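Local coordinates for protein 6-phosphogluconolactonase (Shewanella baltica, PDB 3NWP) that probably hydrolyses 6-phosphogluconolactone to 6-phosphogluconate in the oxidative branch of the pentose phosphate pathway, at residues A[40-45]-A[131-136]; A[70-75]-A[82-87]; A[137-142]-A[199-204]. All blocks are in the same frame, centred on the assembly; numbering follows the deposited sequence. Where two conformers were deposited one is given.

Interaction 1 (A[40-45]-A[131-136]); sequences SLVVSG and DVVVLG
D131 meets S40 where two parallel strands of the central sheet begin to pair. Its OD2 takes the S40 N-H on the anti lone pair (N to OD2 2.9 Å), while OD1 forms salt bridges with R36 and R187; an aspartate suits the place because one oxygen can take a backbone N-H while the other pairs with two arginines. S40 OG is held mainly by P127 O. V132 joins the ladder: its N donates to S40 O (3.2 Å), and its O receives V42 N (2.9 Å). On the face covered by helix 14-36, V132 CG1 lies beside L41 CD1 at 3.8 Å. V133 turns to the other face, where its CG2 packs alongside V42 CB. V134 returns to the L41 side, its CG2 near L41 CD1. Its N reaches V42 O at 2.8 Å, but V134 O is bonded by a side chain, S44 OG, at 2.7 Å and on a lone pair. With OG anti to the S44 carbonyl carbon (chi1 -59°), the hydroxyl swings toward this strand, near L135 CD2. At G136, a water accepts from the backbone N and donates to S44 OG. Valines and leucines thus fill both faces, whereas a hydroxyl and a water carry the polar pairing onward.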
ATOM      1  N   SER A  40      12.972   0.723  -2.603  1.00 15.04           N
ATOM      2  CA  SER A  40      11.724   0.006  -2.845  1.00 16.78           C
ATOM      3  C   SER A  40      10.530   0.805  -2.344  1.00 15.64           C
ATOM      4  O   SER A  40      10.556   1.453  -1.288  1.00 15.78           O
ATOM      5  CB  SER A  40      11.729  -1.391  -2.250  1.00 18.91           C
ATOM      6  OG  SER A  40      11.963  -1.355  -0.876  1.00 17.51           O
ATOM      7  N   LEU A  41       9.492   0.788  -3.175  1.00 14.90           N
ATOM      8  CA  LEU A  41       8.214   1.466  -2.970  1.00 13.70           C
ATOM      9  C   LEU A  41       7.056   0.470  -3.129  1.00 15.46           C
ATOM     10  O   LEU A  41       7.001  -0.281  -4.111  1.00 14.65           O
ATOM     11  CB  LEU A  41       8.071   2.523  -4.013  1.00 14.84           C
ATOM     12  CG  LEU A  41       6.752   3.269  -4.104  1.00 14.31           C
ATOM     13  CD1 LEU A  41       6.466   4.106  -2.838  1.00 12.79           C
ATOM     14  CD2 LEU A  41       6.661   4.181  -5.421  1.00 14.61           C
ATOM     15  N   VAL A  42       6.130   0.474  -2.171  1.00 13.96           N
ATOM     16  CA  VAL A  42       4.892  -0.298  -2.258  1.00 12.58           C
ATOM     17  C   VAL A  42       3.791   0.715  -2.363  1.00 13.06           C
ATOM     18  O   VAL A  42       3.705   1.672  -1.586  1.00 12.85           O
ATOM     19  CB  VAL A  42       4.682  -1.149  -1.015  1.00 14.26           C
ATOM     20  CG1 VAL A  42       3.294  -1.854  -1.055  1.00 16.99           C
ATOM     21  CG2 VAL A  42       5.886  -2.186  -0.839  1.00 15.75           C
ATOM     22  N   VAL A  43       2.920   0.557  -3.350  1.00 12.95           N
ATOM     23  CA  VAL A  43       1.765   1.402  -3.497  1.00 12.88           C
ATOM     24  C   VAL A  43       0.442   0.613  -3.456  1.00 14.09           C
ATOM     25  O   VAL A  43       0.420  -0.594  -3.778  1.00 13.96           O
ATOM     26  CB  VAL A  43       1.797   2.238  -4.773  1.00 14.48           C
ATOM     27  CG1 VAL A  43       3.053   3.195  -4.733  1.00 16.06           C
ATOM     28  CG2 VAL A  43       1.850   1.356  -6.084  1.00 15.75           C
ATOM     29  N   SER A  44      -0.638   1.320  -3.128  1.00 15.70           N
ATOM     30  CA  SER A  44      -1.967   0.778  -3.108  1.00 15.45           C
ATOM     31  C   SER A  44      -2.820   1.316  -4.253  1.00 17.32           C
ATOM     32  O   SER A  44      -2.489   2.329  -4.875  1.00 17.62           O
ATOM     33  CB  SER A  44      -2.626   1.063  -1.748  1.00 13.98           C
ATOM     34  OG  SER A  44      -1.878   0.497  -0.676  1.00 14.58           O
ATOM     35  N   GLY A  45      -3.912   0.606  -4.527  1.00 20.17           N
ATOM     36  CA  GLY A  45      -4.794   0.894  -5.664  1.00 22.17           C
ATOM     37  C   GLY A  45      -5.987   1.741  -5.330  1.00 22.29           C
ATOM     38  O   GLY A  45      -5.995   2.523  -4.366  1.00 21.62           O
ATOM     39  N   ASP A 131      11.426   0.840   1.579  1.00 13.84           N
ATOM     40  CA  ASP A 131      11.733   2.210   1.982  1.00 12.49           C
ATOM     41  C   ASP A 131      10.486   3.044   2.236  1.00 13.50           C
ATOM     42  O   ASP A 131      10.419   3.822   3.212  1.00 14.94           O
ATOM     43  CB  ASP A 131      12.608   2.879   0.958  1.00 14.13           C
ATOM     44  CG  ASP A 131      13.958   2.165   0.861  1.00 16.17           C
ATOM     45  OD1 ASP A 131      14.675   2.117   1.899  1.00 16.87           O
ATOM     46  OD2 ASP A 131      14.252   1.535  -0.179  1.00 16.27           O
ATOM     47  N   VAL A 132       9.489   2.898   1.367  1.00 13.57           N
ATOM     48  CA  VAL A 132       8.230   3.660   1.483  1.00 13.10           C
ATOM     49  C   VAL A 132       7.047   2.737   1.136  1.00 13.01           C
ATOM     50  O   VAL A 132       7.096   2.021   0.112  1.00 13.17           O
ATOM     51  CB  VAL A 132       8.209   4.849   0.537  1.00 13.17           C
ATOM     52  CG1 VAL A 132       6.846   5.572   0.640  1.00 14.16           C
ATOM     53  CG2 VAL A 132       9.321   5.853   0.857  1.00 14.38           C
ATOM     54  N   VAL A 133       6.050   2.703   1.997  1.00 13.25           N
ATOM     55  CA  VAL A 133       4.788   1.995   1.746  1.00 13.86           C
ATOM     56  C   VAL A 133       3.676   2.992   1.795  1.00 13.73           C
ATOM     57  O   VAL A 133       3.533   3.744   2.772  1.00 13.38           O
ATOM     58  CB  VAL A 133       4.559   0.935   2.818  1.00 12.96           C
ATOM     59  CG1 VAL A 133       3.174   0.252   2.683  1.00 14.82           C
ATOM     60  CG2 VAL A 133       5.669  -0.118   2.782  1.00 13.57           C
ATOM     61  N   VAL A 134       2.822   3.011   0.769  1.00 12.50           N
ATOM     62  CA  VAL A 134       1.674   3.914   0.674  1.00 12.12           C
ATOM     63  C   VAL A 134       0.421   3.048   0.743  1.00 13.30           C
ATOM     64  O   VAL A 134       0.208   2.170  -0.096  1.00 13.77           O
ATOM     65  CB  VAL A 134       1.670   4.736  -0.600  1.00 15.38           C
ATOM     66  CG1 VAL A 134       0.523   5.801  -0.513  1.00 14.75           C
ATOM     67  CG2 VAL A 134       3.047   5.406  -0.834  1.00 16.36           C
ATOM     68  N   LEU A 135      -0.360   3.259   1.803  1.00 12.76           N
ATOM     69  CA  LEU A 135      -1.574   2.540   2.089  1.00 13.04           C
ATOM     70  C   LEU A 135      -2.864   3.367   1.888  1.00 14.73           C
ATOM     71  O   LEU A 135      -2.833   4.617   1.982  1.00 14.43           O
ATOM     72  CB  LEU A 135      -1.537   1.975   3.531  1.00 13.80           C
ATOM     73  CG  LEU A 135      -0.396   1.017   3.866  1.00 12.82           C
ATOM     74  CD1 LEU A 135      -0.614   0.588   5.370  1.00 14.58           C
ATOM     75  CD2 LEU A 135      -0.494  -0.212   2.938  1.00 15.42           C
ATOM     76  N   GLY A 136      -3.971   2.665   1.723  1.00 13.99           N
ATOM     77  CA  GLY A 136      -5.295   3.238   1.843  1.00 14.70           C
ATOM     78  C   GLY A 136      -6.048   2.520   2.936  1.00 14.90           C
ATOM     79  O   GLY A 136      -5.547   1.584   3.575  1.00 16.20           O
TER
HETATM   80  O   HOH W   1      -3.861  -0.323   1.196  1.00 10.78           O

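Interaction 2 (A[70-75]-A[82-87]); sequences LADERW and ASNERL
N84 and E73 join the start of helix 84-91 to the strand that precedes it, within the beta-alpha-beta unit of strand 66-74, helix 84-91 and strand 101-102. The E73 carboxylate covers the first N-H groups of the helix. OE1 accepts from N84 N at 2.8 Å and OE2 from E85 N at 2.9 Å, each through its syn lone pair, so the two oxygens grip adjacent amides like a fork. The anti lone pair of OE1 takes R74 N as well, which further fixes the rotation of the carboxylate. Its chain leaves the strand with CG anti to the backbone N (chi1 178°) and bends at chi2 to bring the fork round. A glutamate suits this place because it has the length to reach the helix and two acceptors to offer. S83, at the N-cap, adds its own share: OG accepts from R86 N at 3.2 Å.

The N84 side chain runs alongside that of E73 but the other way, back to the strand. ND2 donates to D72 O at 2.9 Å, nearly straight at 168°, although it comes from above the carbonyl plane. Asparagine fits here because its short amide brings an N-H back to the strand carbonyl. R74 lies crosswise to this side chain, with N84 OD1 over one guanidinium face. Arginine suits because its long chain, bent at chi2, lays R74 CD 3.3 Å from A82 O before NH1 donates to that oxygen at 2.9 Å. D72 OD2, hydrogen-bonded to S145 OG, also takes a water at 2.6 Å, which accepts from R74 NE and N84 ND2.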
ATOM      1  N   LEU A  70       2.954  -3.729  -5.421  1.00 15.34           N
ATOM      2  CA  LEU A  70       1.619  -3.450  -4.944  1.00 15.61           C
ATOM      3  C   LEU A  70       1.402  -3.974  -3.534  1.00 15.40           C
ATOM      4  O   LEU A  70       1.914  -5.050  -3.153  1.00 15.01           O
ATOM      5  CB  LEU A  70       0.594  -4.162  -5.866  1.00 16.67           C
ATOM      6  CG  LEU A  70       0.690  -3.828  -7.359  1.00 18.50           C
ATOM      7  CD1 LEU A  70      -0.251  -4.712  -8.191  1.00 18.57           C
ATOM      8  CD2 LEU A  70       0.384  -2.342  -7.572  1.00 19.69           C
ATOM      9  N   ALA A  71       0.622  -3.238  -2.754  1.00 14.41           N
ATOM     10  CA  ALA A  71       0.202  -3.714  -1.445  1.00 15.37           C
ATOM     11  C   ALA A  71      -0.692  -4.946  -1.538  1.00 16.09           C
ATOM     12  O   ALA A  71      -0.706  -5.769  -0.619  1.00 15.81           O
ATOM     13  CB  ALA A  71      -0.492  -2.580  -0.624  1.00 14.55           C
ATOM     14  N   ASP A  72      -1.454  -4.993  -2.620  1.00 14.96           N
ATOM     15  CA  ASP A  72      -2.448  -6.055  -2.873  1.00 16.84           C
ATOM     16  C   ASP A  72      -2.897  -6.004  -4.302  1.00 18.10           C
ATOM     17  O   ASP A  72      -2.633  -5.047  -5.045  1.00 17.62           O
ATOM     18  CB  ASP A  72      -3.642  -5.961  -1.903  1.00 14.70           C
ATOM     19  CG  ASP A  72      -4.567  -4.790  -2.176  1.00 22.34           C
ATOM     20  OD1 ASP A  72      -4.066  -3.714  -2.503  1.00 29.51           O
ATOM     21  OD2 ASP A  72      -5.776  -4.908  -2.014  1.00 20.54           O
ATOM     22  N   GLU A  73      -3.590  -7.055  -4.699  1.00 16.85           N
ATOM     23  CA  GLU A  73      -4.052  -7.151  -6.070  1.00 17.89           C
ATOM     24  C   GLU A  73      -5.305  -7.992  -6.105  1.00 17.60           C
ATOM     25  O   GLU A  73      -5.494  -8.886  -5.317  1.00 16.32           O
ATOM     26  CB  GLU A  73      -2.955  -7.713  -6.988  1.00 16.90           C
ATOM     27  CG  GLU A  73      -3.336  -7.894  -8.445  1.00 18.19           C
ATOM     28  CD  GLU A  73      -3.742  -6.575  -9.121  1.00 18.85           C
ATOM     29  OE1 GLU A  73      -4.852  -6.079  -8.860  1.00 18.76           O
ATOM     30  OE2 GLU A  73      -2.878  -6.046  -9.890  1.00 20.20           O
ATOM     31  N   ARG A  74      -6.201  -7.649  -7.025  1.00 17.31           N
ATOM     32  CA  ARG A  74      -7.381  -8.471  -7.322  1.00 17.45           C
ATOM     33  C   ARG A  74      -6.971  -9.533  -8.319  1.00 18.18           C
ATOM     34  O   ARG A  74      -6.203  -9.266  -9.279  1.00 18.57           O
ATOM     35  CB  ARG A  74      -8.487  -7.605  -7.906  1.00 18.69           C
ATOM     36  CG  ARG A  74      -9.146  -6.606  -6.940  1.00 20.46           C
ATOM     37  CD  ARG A  74      -8.260  -5.386  -6.656  1.00 19.92           C
ATOM     38  NE  ARG A  74      -8.968  -4.411  -5.843  1.00 20.17           N
ATOM     39  CZ  ARG A  74      -9.917  -3.594  -6.295  1.00 26.70           C
ATOM     40  NH1 ARG A  74     -10.265  -3.564  -7.592  1.00 27.45           N
ATOM     41  NH2 ARG A  74     -10.524  -2.773  -5.440  1.00 27.10           N
ATOM     42  N   TRP A  75      -7.449 -10.767  -8.114  1.00 18.65           N
ATOM     43  CA  TRP A  75      -7.032 -11.876  -8.998  1.00 19.34           C
ATOM     44  C   TRP A  75      -7.882 -11.857 -10.295  1.00 21.71           C
ATOM     45  O   TRP A  75      -8.866 -12.659 -10.478  1.00 23.70           O
ATOM     46  CB  TRP A  75      -7.070 -13.229  -8.261  1.00 20.31           C
ATOM     47  CG  TRP A  75      -6.126 -14.170  -8.850  1.00 18.96           C
ATOM     48  CD1 TRP A  75      -6.389 -15.201  -9.754  1.00 20.07           C
ATOM     49  CD2 TRP A  75      -4.724 -14.171  -8.657  1.00 16.63           C
ATOM     50  NE1 TRP A  75      -5.218 -15.821 -10.103  1.00 20.39           N
ATOM     51  CE2 TRP A  75      -4.176 -15.215  -9.451  1.00 18.46           C
ATOM     52  CE3 TRP A  75      -3.857 -13.372  -7.907  1.00 17.90           C
ATOM     53  CZ2 TRP A  75      -2.828 -15.470  -9.505  1.00 21.77           C
ATOM     54  CZ3 TRP A  75      -2.514 -13.617  -7.952  1.00 19.94           C
ATOM     55  CH2 TRP A  75      -1.991 -14.670  -8.755  1.00 21.17           C
ATOM     56  N   ALA A  82     -10.735  -4.029 -12.821  1.00 26.84           N
ATOM     57  CA  ALA A  82     -10.463  -4.201 -11.389  1.00 26.29           C
ATOM     58  C   ALA A  82      -8.987  -4.409 -11.016  1.00 21.12           C
ATOM     59  O   ALA A  82      -8.695  -4.609  -9.827  1.00 21.75           O
ATOM     60  CB  ALA A  82     -11.340  -5.360 -10.832  1.00 28.53           C
ATOM     61  N   SER A  83      -8.056  -4.361 -11.976  1.00 20.61           N
ATOM     62  CA  SER A  83      -6.656  -4.625 -11.691  1.00 18.50           C
ATOM     63  C   SER A  83      -5.963  -3.402 -11.084  1.00 20.39           C
ATOM     64  O   SER A  83      -6.005  -2.309 -11.665  1.00 21.35           O
ATOM     65  CB  SER A  83      -5.913  -5.018 -12.949  1.00 19.96           C
ATOM     66  OG  SER A  83      -4.537  -5.214 -12.672  1.00 20.99           O
ATOM     67  N   ASN A  84      -5.276  -3.584  -9.963  1.00 19.05           N
ATOM     68  CA  ASN A  84      -4.433  -2.496  -9.410  1.00 17.64           C
ATOM     69  C   ASN A  84      -3.200  -2.277 -10.286  1.00 18.09           C
ATOM     70  O   ASN A  84      -2.779  -1.119 -10.495  1.00 18.10           O
ATOM     71  CB  ASN A  84      -3.997  -2.834  -7.987  1.00 18.19           C
ATOM     72  CG  ASN A  84      -5.129  -2.759  -6.973  1.00 18.83           C
ATOM     73  OD1 ASN A  84      -6.154  -2.085  -7.191  1.00 21.65           O
ATOM     74  ND2 ASN A  84      -4.967  -3.477  -5.844  1.00 18.00           N
ATOM     75  N   GLU A  85      -2.649  -3.341 -10.831  1.00 17.30           N
ATOM     76  CA  GLU A  85      -1.506  -3.233 -11.742  1.00 17.69           C
ATOM     77  C   GLU A  85      -1.896  -2.327 -12.919  1.00 18.01           C
ATOM     78  O   GLU A  85      -1.079  -1.498 -13.329  1.00 18.53           O
ATOM     79  CB  GLU A  85      -1.066  -4.603 -12.219  1.00 18.77           C
ATOM     80  CG  GLU A  85      -0.047  -4.595 -13.343  1.00 18.62           C
ATOM     81  CD  GLU A  85       0.599  -5.917 -13.618  1.00 20.79           C
ATOM     82  OE1 GLU A  85       0.468  -6.882 -12.824  1.00 21.99           O
ATOM     83  OE2 GLU A  85       1.321  -5.984 -14.659  1.00 20.79           O
ATOM     84  N   ARG A  86      -3.063  -2.514 -13.502  1.00 19.86           N
ATOM     85  CA  ARG A  86      -3.458  -1.677 -14.620  1.00 21.31           C
ATOM     86  C   ARG A  86      -3.419  -0.177 -14.268  1.00 21.31           C
ATOM     87  O   ARG A  86      -2.901   0.629 -15.052  1.00 21.55           O
ATOM     88  CB  ARG A  86      -4.847  -2.038 -15.063  1.00 22.61           C
ATOM     89  CG  ARG A  86      -5.391  -1.133 -16.192  1.00 25.72           C
ATOM     90  CD  ARG A  86      -6.847  -1.418 -16.562  1.00 28.15           C
ATOM     91  NE  ARG A  86      -7.829  -1.025 -15.524  1.00 29.98           N
ATOM     92  CZ  ARG A  86      -8.289   0.212 -15.322  1.00 38.20           C
ATOM     93  NH1 ARG A  86      -7.827   1.239 -16.024  1.00 40.18           N
ATOM     94  NH2 ARG A  86      -9.194   0.436 -14.389  1.00 35.90           N
ATOM     95  N   LEU A  87      -3.952   0.176 -13.093  1.00 19.60           N
ATOM     96  CA  LEU A  87      -3.942   1.575 -12.651  1.00 21.08           C
ATOM     97  C   LEU A  87      -2.515   2.100 -12.445  1.00 18.92           C
ATOM     98  O   LEU A  87      -2.191   3.237 -12.843  1.00 19.19           O
ATOM     99  CB  LEU A  87      -4.777   1.754 -11.365  1.00 23.54           C
ATOM    100  CG  LEU A  87      -6.284   1.576 -11.441  1.00 34.04           C
ATOM    101  CD1 LEU A  87      -6.842   1.769 -10.016  1.00 37.63           C
ATOM    102  CD2 LEU A  87      -6.926   2.552 -12.401  1.00 34.52           C
TER
HETATM  103  O   HOH W   2      -7.357  -3.567  -3.628  1.00 17.41           O
HETATM  104  O   HOH W   3      -0.555  -7.436 -10.353  1.00 12.00           O

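Interaction 3 (A[137-142]-A[199-204]); sequences MGNDGH and LSVYRQ
V201 presses from helix 196-206 against M137 and the rest of the loop 137-142. Its CB already lies 3.8 Å from CE of M137, a selenomethionine. From there the two methyls part. CG1, anti to the backbone N (chi1 174°), meets M137 CE at 3.5 Å, a close fit for two methyl carbons, and touches G138 O at 3.6 Å, with G141 N a little farther off. CG2 points to N139 in the middle of the turn, 3.6 Å from N139 O and near N139 OD1. A branched valine suits this spot because each methyl has its own part of the loop to cover. No hydrogen bond crosses between the segments, so the fit rests on shape; an alanine here would probably open a gap against the M137 methyl and leave that flexible side chain freer to turn. The loop keeps its form by internal bonds, among them a type I turn from G138 to G141. M137 CE also reaches Y202 N at 3.6 Å. Beyond the pair, M214 borders V201. Y202 leans on L193 of strand 189-194 and V229 of strand 227-232, placing the helix against both strands, while M137 rests on L191 and L193 beside it.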
HETATM    1  N   MSE A 137      -7.262   2.983   3.155  1.00 15.16           N
HETATM    2  CA  MSE A 137      -8.137   2.362   4.159  1.00 14.99           C
HETATM    3  C   MSE A 137      -9.543   2.387   3.608  1.00 15.48           C
HETATM    4  O   MSE A 137     -10.032   3.406   3.148  1.00 18.70           O
HETATM    5  CB  MSE A 137      -8.057   3.131   5.440  1.00 16.54           C
HETATM    6  CG  MSE A 137      -8.929   2.616   6.615  1.00 15.88           C
HETATM    7 SE   MSE A 137      -9.139   3.809   8.063  0.75 14.12          SE
HETATM    8  CE  MSE A 137     -10.235   4.998   7.135  1.00 15.21           C
ATOM      9  N   GLY A 138     -10.229   1.234   3.718  1.00 16.44           N
ATOM     10  CA  GLY A 138     -11.625   1.162   3.313  1.00 17.58           C
ATOM     11  C   GLY A 138     -12.558   1.686   4.399  1.00 20.20           C
ATOM     12  O   GLY A 138     -12.175   1.904   5.538  1.00 18.47           O
ATOM     13  N   ASN A 139     -13.813   1.892   4.018  1.00 20.97           N
ATOM     14  CA  ASN A 139     -14.835   2.336   4.973  1.00 22.91           C
ATOM     15  C   ASN A 139     -15.152   1.298   6.026  1.00 21.39           C
ATOM     16  O   ASN A 139     -15.765   1.620   7.064  1.00 25.47           O
ATOM     17  CB  ASN A 139     -16.118   2.764   4.231  1.00 25.11           C
ATOM     18  CG  ASN A 139     -15.953   4.045   3.474  1.00 33.96           C
ATOM     19  OD1 ASN A 139     -15.241   4.939   3.893  1.00 31.23           O
ATOM     20  ND2 ASN A 139     -16.637   4.139   2.336  1.00 44.58           N
ATOM     21  N   ASP A 140     -14.728   0.049   5.802  1.00 22.70           N
ATOM     22  CA  ASP A 140     -14.791  -1.032   6.774  1.00 20.96           C
ATOM     23  C   ASP A 140     -13.561  -1.168   7.692  1.00 21.67           C
ATOM     24  O   ASP A 140     -13.467  -2.101   8.479  1.00 24.44           O
ATOM     25  CB  ASP A 140     -15.042  -2.393   6.051  1.00 23.20           C
ATOM     26  CG  ASP A 140     -13.900  -2.787   5.123  1.00 24.06           C
ATOM     27  OD1 ASP A 140     -13.037  -1.942   4.854  1.00 20.84           O
ATOM     28  OD2 ASP A 140     -13.898  -3.927   4.566  1.00 25.02           O
ATOM     29  N   GLY A 141     -12.581  -0.266   7.519  1.00 20.25           N
ATOM     30  CA  GLY A 141     -11.310  -0.391   8.222  1.00 18.86           C
ATOM     31  C   GLY A 141     -10.256  -1.328   7.682  1.00 16.65           C
ATOM     32  O   GLY A 141      -9.222  -1.492   8.328  1.00 18.25           O
ATOM     33  N   HIS A 142     -10.515  -1.941   6.518  1.00 18.09           N
ATOM     34  CA  HIS A 142      -9.515  -2.785   5.868  1.00 17.51           C
ATOM     35  C   HIS A 142      -8.388  -1.927   5.321  1.00 17.67           C
ATOM     36  O   HIS A 142      -8.585  -0.721   5.064  1.00 17.29           O
ATOM     37  CB  HIS A 142     -10.101  -3.691   4.748  1.00 17.07           C
ATOM     38  CG  HIS A 142     -10.135  -3.108   3.377  1.00 16.54           C
ATOM     39  ND1 HIS A 142     -11.206  -2.396   2.884  1.00 18.78           N
ATOM     40  CD2 HIS A 142      -9.230  -3.184   2.365  1.00 19.52           C
ATOM     41  CE1 HIS A 142     -10.961  -2.054   1.625  1.00 21.97           C
ATOM     42  NE2 HIS A 142      -9.770  -2.520   1.288  1.00 21.37           N
ATOM     43  N   LEU A 199     -12.405  10.246   7.201  1.00 16.68           N
ATOM     44  CA  LEU A 199     -11.922  10.820   8.478  1.00 16.82           C
ATOM     45  C   LEU A 199     -12.713  10.188   9.640  1.00 16.89           C
ATOM     46  O   LEU A 199     -12.106   9.810  10.664  1.00 17.08           O
ATOM     47  CB  LEU A 199     -12.039  12.346   8.520  1.00 17.68           C
ATOM     48  CG  LEU A 199     -11.590  13.018   9.820  1.00 23.82           C
ATOM     49  CD1 LEU A 199     -10.100  12.853   9.929  1.00 25.48           C
ATOM     50  CD2 LEU A 199     -12.095  14.492   9.797  1.00 25.85           C
ATOM     51  N   SER A 200     -14.029  10.044   9.472  0.50 16.98           N
ATOM     52  CA  SER A 200     -14.850   9.421  10.514  0.50 18.99           C
ATOM     53  C   SER A 200     -14.398   7.972  10.797  0.50 19.63           C
ATOM     54  O   SER A 200     -14.273   7.567  11.951  0.50 18.33           O
ATOM     55  CB  SER A 200     -16.330   9.423  10.087  0.50 21.68           C
ATOM     56  OG  SER A 200     -17.128   8.775  11.073  0.50 22.51           O
ATOM     57  N   VAL A 201     -14.149   7.207   9.736  1.00 18.28           N
ATOM     58  CA  VAL A 201     -13.687   5.812   9.865  1.00 17.42           C
ATOM     59  C   VAL A 201     -12.309   5.741  10.515  1.00 17.58           C
ATOM     60  O   VAL A 201     -12.029   4.885  11.324  1.00 17.00           O
ATOM     61  CB  VAL A 201     -13.749   5.086   8.495  1.00 17.62           C
ATOM     62  CG1 VAL A 201     -13.136   3.687   8.547  1.00 16.17           C
ATOM     63  CG2 VAL A 201     -15.218   5.103   7.986  1.00 18.40           C
ATOM     64  N   TYR A 202     -11.411   6.665  10.146  1.00 15.29           N
ATOM     65  CA  TYR A 202     -10.083   6.750  10.798  1.00 15.34           C
ATOM     66  C   TYR A 202     -10.242   6.997  12.319  1.00 16.54           C
ATOM     67  O   TYR A 202      -9.588   6.353  13.127  1.00 16.60           O
ATOM     68  CB  TYR A 202      -9.230   7.842  10.126  1.00 15.52           C
ATOM     69  CG  TYR A 202      -7.981   8.206  10.902  1.00 15.71           C
ATOM     70  CD1 TYR A 202      -6.881   7.362  10.979  1.00 16.17           C
ATOM     71  CD2 TYR A 202      -7.888   9.432  11.491  1.00 15.79           C
ATOM     72  CE1 TYR A 202      -5.741   7.708  11.689  1.00 14.64           C
ATOM     73  CE2 TYR A 202      -6.764   9.784  12.193  1.00 17.39           C
ATOM     74  CZ  TYR A 202      -5.700   8.909  12.282  1.00 15.56           C
ATOM     75  OH  TYR A 202      -4.604   9.314  13.000  1.00 17.25           O
ATOM     76  N   ARG A 203     -11.094   7.939  12.696  1.00 17.05           N
ATOM     77  CA  ARG A 203     -11.338   8.186  14.119  1.00 17.78           C
ATOM     78  C   ARG A 203     -11.892   6.920  14.791  1.00 19.35           C
ATOM     79  O   ARG A 203     -11.508   6.599  15.920  1.00 18.35           O
ATOM     80  CB  ARG A 203     -12.299   9.382  14.296  1.00 18.90           C
ATOM     81  CG  ARG A 203     -11.722  10.705  13.813  1.00 21.84           C
ATOM     82  CD  ARG A 203     -10.600  11.208  14.626  1.00 22.52           C
ATOM     83  NE  ARG A 203     -10.988  11.404  16.036  1.00 26.84           N
ATOM     84  CZ  ARG A 203     -10.176  11.851  16.988  1.00 33.28           C
ATOM     85  NH1 ARG A 203      -8.933  12.263  16.717  1.00 21.80           N
ATOM     86  NH2 ARG A 203     -10.661  11.965  18.217  1.00 32.96           N
ATOM     87  N   GLN A 204     -12.794   6.205  14.121  0.50 17.87           N
ATOM     88  CA  GLN A 204     -13.256   4.922  14.664  0.50 17.13           C
ATOM     89  C   GLN A 204     -12.120   3.940  14.828  0.50 17.52           C
ATOM     90  O   GLN A 204     -12.037   3.209  15.821  0.50 18.45           O
ATOM     91  CB  GLN A 204     -14.317   4.273  13.792  0.50 18.61           C
ATOM     92  CG  GLN A 204     -15.612   5.005  13.753  0.50 15.77           C
ATOM     93  CD  GLN A 204     -16.583   4.271  12.874  0.50 23.64           C
ATOM     94  OE1 GLN A 204     -16.578   4.436  11.661  0.50 29.52           O
ATOM     95  NE2 GLN A 204     -17.363   3.393  13.469  0.50 26.48           N
TER

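In the fold
Interactions 1 and 2 share the central sheet, where strands 39-43 and 66-74 are neighbours. Their centres are about 12 Å apart and they touch directly: V43 O and A71 N, at 2.8 Å, probably form a hydrogen bond, and G45 CA packs 3.6 Å from N84 OD1. Interaction 3 adjoins interaction 1 in sequence, G136 to M137, yet their centres lie about 18 Å apart. The loops that follow strands 39-43 and 132-135 leave the C-terminal ends of parallel strands, where alpha/beta enzymes of this kind usually place their active site. In segment 199-204 of interaction 3, a hexaethylene glycol, probably from the crystallisation liquor, lies about 4 Å from the Y202 side chain and is hydrogen-bonded to R203.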